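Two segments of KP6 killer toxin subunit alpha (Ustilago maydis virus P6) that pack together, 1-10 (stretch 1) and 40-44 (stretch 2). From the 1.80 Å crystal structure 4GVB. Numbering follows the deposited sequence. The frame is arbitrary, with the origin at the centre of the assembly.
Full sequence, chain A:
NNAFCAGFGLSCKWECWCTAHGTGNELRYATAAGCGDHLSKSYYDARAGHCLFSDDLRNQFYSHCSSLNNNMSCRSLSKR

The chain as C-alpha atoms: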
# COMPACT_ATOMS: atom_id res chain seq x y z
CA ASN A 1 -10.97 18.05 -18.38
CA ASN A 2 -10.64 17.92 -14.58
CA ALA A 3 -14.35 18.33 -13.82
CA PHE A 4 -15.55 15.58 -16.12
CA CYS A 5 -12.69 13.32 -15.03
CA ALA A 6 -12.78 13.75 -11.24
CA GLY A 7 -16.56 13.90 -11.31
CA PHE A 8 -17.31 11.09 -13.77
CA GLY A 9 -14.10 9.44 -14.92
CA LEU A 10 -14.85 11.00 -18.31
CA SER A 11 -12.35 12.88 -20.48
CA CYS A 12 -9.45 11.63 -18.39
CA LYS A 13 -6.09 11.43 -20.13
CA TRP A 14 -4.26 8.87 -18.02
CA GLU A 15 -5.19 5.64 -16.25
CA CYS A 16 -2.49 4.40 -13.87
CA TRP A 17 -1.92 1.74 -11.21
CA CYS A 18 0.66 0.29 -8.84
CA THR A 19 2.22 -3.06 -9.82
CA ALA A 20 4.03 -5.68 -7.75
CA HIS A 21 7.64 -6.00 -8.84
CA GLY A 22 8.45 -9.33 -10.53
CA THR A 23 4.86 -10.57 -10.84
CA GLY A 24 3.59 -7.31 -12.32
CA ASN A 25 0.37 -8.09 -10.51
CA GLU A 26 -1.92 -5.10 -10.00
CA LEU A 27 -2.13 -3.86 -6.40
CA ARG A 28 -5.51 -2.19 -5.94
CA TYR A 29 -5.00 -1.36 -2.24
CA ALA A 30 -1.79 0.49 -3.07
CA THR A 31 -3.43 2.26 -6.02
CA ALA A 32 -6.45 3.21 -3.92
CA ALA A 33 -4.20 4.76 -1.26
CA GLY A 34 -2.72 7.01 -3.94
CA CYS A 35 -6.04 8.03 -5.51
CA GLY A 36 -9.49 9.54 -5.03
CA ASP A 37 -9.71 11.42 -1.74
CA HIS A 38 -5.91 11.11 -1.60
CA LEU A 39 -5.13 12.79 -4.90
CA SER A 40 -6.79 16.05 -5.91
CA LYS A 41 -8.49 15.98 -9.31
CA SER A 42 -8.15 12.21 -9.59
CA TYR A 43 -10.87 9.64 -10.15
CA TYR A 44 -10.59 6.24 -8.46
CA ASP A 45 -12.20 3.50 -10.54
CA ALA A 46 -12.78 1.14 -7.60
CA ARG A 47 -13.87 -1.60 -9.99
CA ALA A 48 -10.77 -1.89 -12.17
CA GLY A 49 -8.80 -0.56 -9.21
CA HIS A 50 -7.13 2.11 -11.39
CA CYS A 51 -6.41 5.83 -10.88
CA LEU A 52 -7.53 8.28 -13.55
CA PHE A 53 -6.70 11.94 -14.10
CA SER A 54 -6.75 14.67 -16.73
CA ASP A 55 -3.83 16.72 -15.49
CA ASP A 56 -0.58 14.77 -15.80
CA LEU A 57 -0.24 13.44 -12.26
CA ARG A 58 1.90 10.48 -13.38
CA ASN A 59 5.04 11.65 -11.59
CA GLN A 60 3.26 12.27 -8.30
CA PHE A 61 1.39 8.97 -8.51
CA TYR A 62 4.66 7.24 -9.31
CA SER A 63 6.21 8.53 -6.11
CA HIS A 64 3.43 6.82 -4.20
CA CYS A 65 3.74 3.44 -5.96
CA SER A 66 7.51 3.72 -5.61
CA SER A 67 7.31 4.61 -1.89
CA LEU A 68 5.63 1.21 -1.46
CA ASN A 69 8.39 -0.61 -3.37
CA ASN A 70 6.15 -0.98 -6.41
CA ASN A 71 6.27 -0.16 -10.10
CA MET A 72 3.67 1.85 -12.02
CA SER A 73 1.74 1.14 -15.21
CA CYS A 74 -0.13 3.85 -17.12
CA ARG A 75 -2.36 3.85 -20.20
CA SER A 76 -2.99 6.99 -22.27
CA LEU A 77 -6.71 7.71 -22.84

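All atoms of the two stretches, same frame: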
# COMPACT_ATOMS: atom_id res chain seq x y z
N ASN A 1 -10.11 17.17 -19.18
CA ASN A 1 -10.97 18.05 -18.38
C ASN A 1 -11.12 17.55 -16.93
O ASN A 1 -11.61 16.45 -16.69
CB ASN A 1 -12.35 18.20 -19.04
CG ASN A 1 -13.28 19.10 -18.26
OD1 ASN A 1 -13.72 18.77 -17.15
ND2 ASN A 1 -13.61 20.25 -18.84
N ASN A 2 -10.70 18.37 -15.97
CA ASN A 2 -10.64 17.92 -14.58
C ASN A 2 -12.02 17.64 -13.98
O ASN A 2 -12.18 16.74 -13.19
CB ASN A 2 -9.89 18.93 -13.72
CG ASN A 2 -8.37 18.84 -13.87
OD1 ASN A 2 -7.81 17.77 -14.11
ND2 ASN A 2 -7.71 19.97 -13.69
N ALA A 3 -13.01 18.43 -14.37
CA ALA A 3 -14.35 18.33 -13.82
C ALA A 3 -15.02 17.05 -14.27
O ALA A 3 -15.60 16.33 -13.45
CB ALA A 3 -15.17 19.52 -14.22
N PHE A 4 -14.96 16.79 -15.57
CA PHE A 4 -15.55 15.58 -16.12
C PHE A 4 -14.83 14.36 -15.56
O PHE A 4 -15.45 13.36 -15.24
CB PHE A 4 -15.42 15.55 -17.64
CG PHE A 4 -16.14 16.68 -18.33
CD1 PHE A 4 -17.18 17.34 -17.72
CD2 PHE A 4 -15.75 17.07 -19.59
CE1 PHE A 4 -17.85 18.38 -18.38
CE2 PHE A 4 -16.40 18.10 -20.24
CZ PHE A 4 -17.44 18.76 -19.64
N CYS A 5 -13.50 14.46 -15.48
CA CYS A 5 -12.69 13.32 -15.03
C CYS A 5 -12.87 13.00 -13.54
O CYS A 5 -13.24 11.88 -13.18
CB CYS A 5 -11.22 13.55 -15.37
SG CYS A 5 -10.21 12.11 -14.92
N ALA A 6 -12.61 13.97 -12.67
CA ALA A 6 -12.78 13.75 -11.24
C ALA A 6 -14.22 13.43 -10.88
O ALA A 6 -14.51 12.64 -9.97
CB ALA A 6 -12.27 14.98 -10.45
N GLY A 7 -15.15 14.03 -11.62
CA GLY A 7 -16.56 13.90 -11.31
C GLY A 7 -17.18 12.64 -11.89
O GLY A 7 -18.13 12.12 -11.31
N PHE A 8 -16.64 12.15 -13.01
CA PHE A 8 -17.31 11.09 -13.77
C PHE A 8 -16.36 10.07 -14.38
O PHE A 8 -16.80 9.09 -14.98
CB PHE A 8 -18.17 11.72 -14.89
CG PHE A 8 -19.14 12.76 -14.40
CD1 PHE A 8 -20.43 12.42 -14.03
CD2 PHE A 8 -18.76 14.09 -14.30
CE1 PHE A 8 -21.31 13.37 -13.57
CE2 PHE A 8 -19.63 15.04 -13.83
CZ PHE A 8 -20.91 14.69 -13.46
N GLY A 9 -15.06 10.30 -14.27
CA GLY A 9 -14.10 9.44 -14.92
C GLY A 9 -14.27 9.53 -16.43
O GLY A 9 -14.02 8.57 -17.15
N LEU A 10 -14.70 10.71 -16.88
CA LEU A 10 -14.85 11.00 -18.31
C LEU A 10 -13.83 12.04 -18.74
O LEU A 10 -13.50 12.95 -17.98
CB LEU A 10 -16.29 11.48 -18.60
CG LEU A 10 -17.44 10.55 -18.18
CD1 LEU A 10 -18.82 11.16 -18.45
CD2 LEU A 10 -17.33 9.18 -18.84
N SER A 40 -5.91 15.03 -5.35
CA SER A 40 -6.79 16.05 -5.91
C SER A 40 -6.94 15.90 -7.41
O SER A 40 -5.97 15.70 -8.13
CB SER A 40 -6.27 17.45 -5.56
OG SER A 40 -7.08 18.46 -6.12
N LYS A 41 -8.19 15.98 -7.88
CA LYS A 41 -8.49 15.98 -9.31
C LYS A 41 -8.50 14.57 -9.89
O LYS A 41 -8.78 14.38 -11.07
CB LYS A 41 -7.51 16.87 -10.07
CG LYS A 41 -7.42 18.30 -9.55
CD LYS A 41 -6.35 19.12 -10.28
CE LYS A 41 -4.94 18.62 -9.96
NZ LYS A 41 -3.89 19.22 -10.82
N SER A 42 -8.19 13.57 -9.08
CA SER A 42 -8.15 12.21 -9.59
C SER A 42 -9.52 11.54 -9.48
O SER A 42 -10.40 11.96 -8.74
CB SER A 42 -7.08 11.38 -8.86
OG SER A 42 -7.52 11.05 -7.56
N TYR A 43 -9.68 10.46 -10.24
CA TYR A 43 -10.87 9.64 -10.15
C TYR A 43 -10.43 8.21 -9.87
O TYR A 43 -9.65 7.64 -10.64
CB TYR A 43 -11.62 9.69 -11.49
CG TYR A 43 -12.87 8.85 -11.53
CD1 TYR A 43 -14.07 9.36 -11.07
CD2 TYR A 43 -12.84 7.56 -12.04
CE1 TYR A 43 -15.22 8.59 -11.10
CE2 TYR A 43 -13.98 6.79 -12.07
CZ TYR A 43 -15.16 7.31 -11.60
OH TYR A 43 -16.32 6.55 -11.64
N TYR A 44 -10.91 7.64 -8.76
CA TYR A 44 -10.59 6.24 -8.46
C TYR A 44 -11.66 5.27 -8.95
O TYR A 44 -12.73 5.16 -8.37
CB TYR A 44 -10.31 6.01 -6.96
CG TYR A 44 -9.95 4.57 -6.67
CD1 TYR A 44 -8.88 3.96 -7.32
CD2 TYR A 44 -10.69 3.80 -5.78
CE1 TYR A 44 -8.56 2.62 -7.09
CE2 TYR A 44 -10.38 2.46 -5.55
CZ TYR A 44 -9.30 1.88 -6.21
OH TYR A 44 -8.97 0.55 -5.99
O HOH W 1 -8.57 15.10 -13.61
O HOH W 2 -13.14 11.80 -8.01

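No direct hydrogen bond joins the short N-terminal helix to the segment 40-44; packing and two bridging waters do the work, over a modest 336 Å² counted from both sides. The two backbones come nearest at Ala 6 and Tyr 43, whose CA atoms lie 4.7 Å apart. Ala 6 brings only a methyl to the contact, its CB 3.6 Å from Lys 41 O.

The packing centres on Tyr 43, which gives up more area to the contact than any other residue. Its CA-to-CB bond points toward the helix, and chi1 near 180° (t) brings one face of the ring against Phe 8 C and Gly 9 N. Gly 9 CA sits 3.6 Å from the centroid of the Tyr 43 ring and 11° off its normal, a CH-pi contact squarely over the face. Glycine suits this position twice over: the positive phi favours it, and a CB here would fall 2.7 Å from Tyr 43 CE2. The flat ring thus fills the room that a side chain would need. Gly 9 N lies over the same face, 3.5 Å from Tyr 43 CD1, while its hydrogen bond goes back to Cys 5 O, 2.6 Å from Gly 9 N. Ala 6 O approaches the ring at its edge, 3.5 Å from CD1 of Tyr 43.

The backbone of Cys 5 meets the tyrosine side chain at its base, with Cys 5 O 3.2 Å from Tyr 43 CB. Cys 5 SG adds a looser apolar contact, 4.4 Å from the same Tyr 43 CB; this buried cysteine is also covalently bonded elsewhere in the structure. The methylenes of Lys 41 pass the Asn 2 amide, with Lys 41 CD 3.8 Å from Asn 2 ND2, a van der Waals contact. The amine of Lys 41 and the amide nitrogen of Asn 2 are both satisfied elsewhere in the structure.

Water supplies the polar links. One molecule donates to Asn 2 OD1 at 2.8 Å and to Lys 41 O at 2.6 Å from its oxygen, so the amide of Asn 2, on a side chain whose CA-to-CB bond points toward the other stretch, reaches a carbonyl through solvent. A second water oxygen donates to Ala 6 O at 2.5 Å and to Ser 42 O at 2.8 Å, joining two backbone acceptors that could not bond to each other.

The helix itself is secured at its start by Asn 1, whose OD1 accepts from Phe 4 N at 2.8 Å. The rule to read here is economical: small residues, Ala 6 and Gly 9, on the helix stretch where it meets the tyrosine, one aromatic face against a glycine, and water between acceptors.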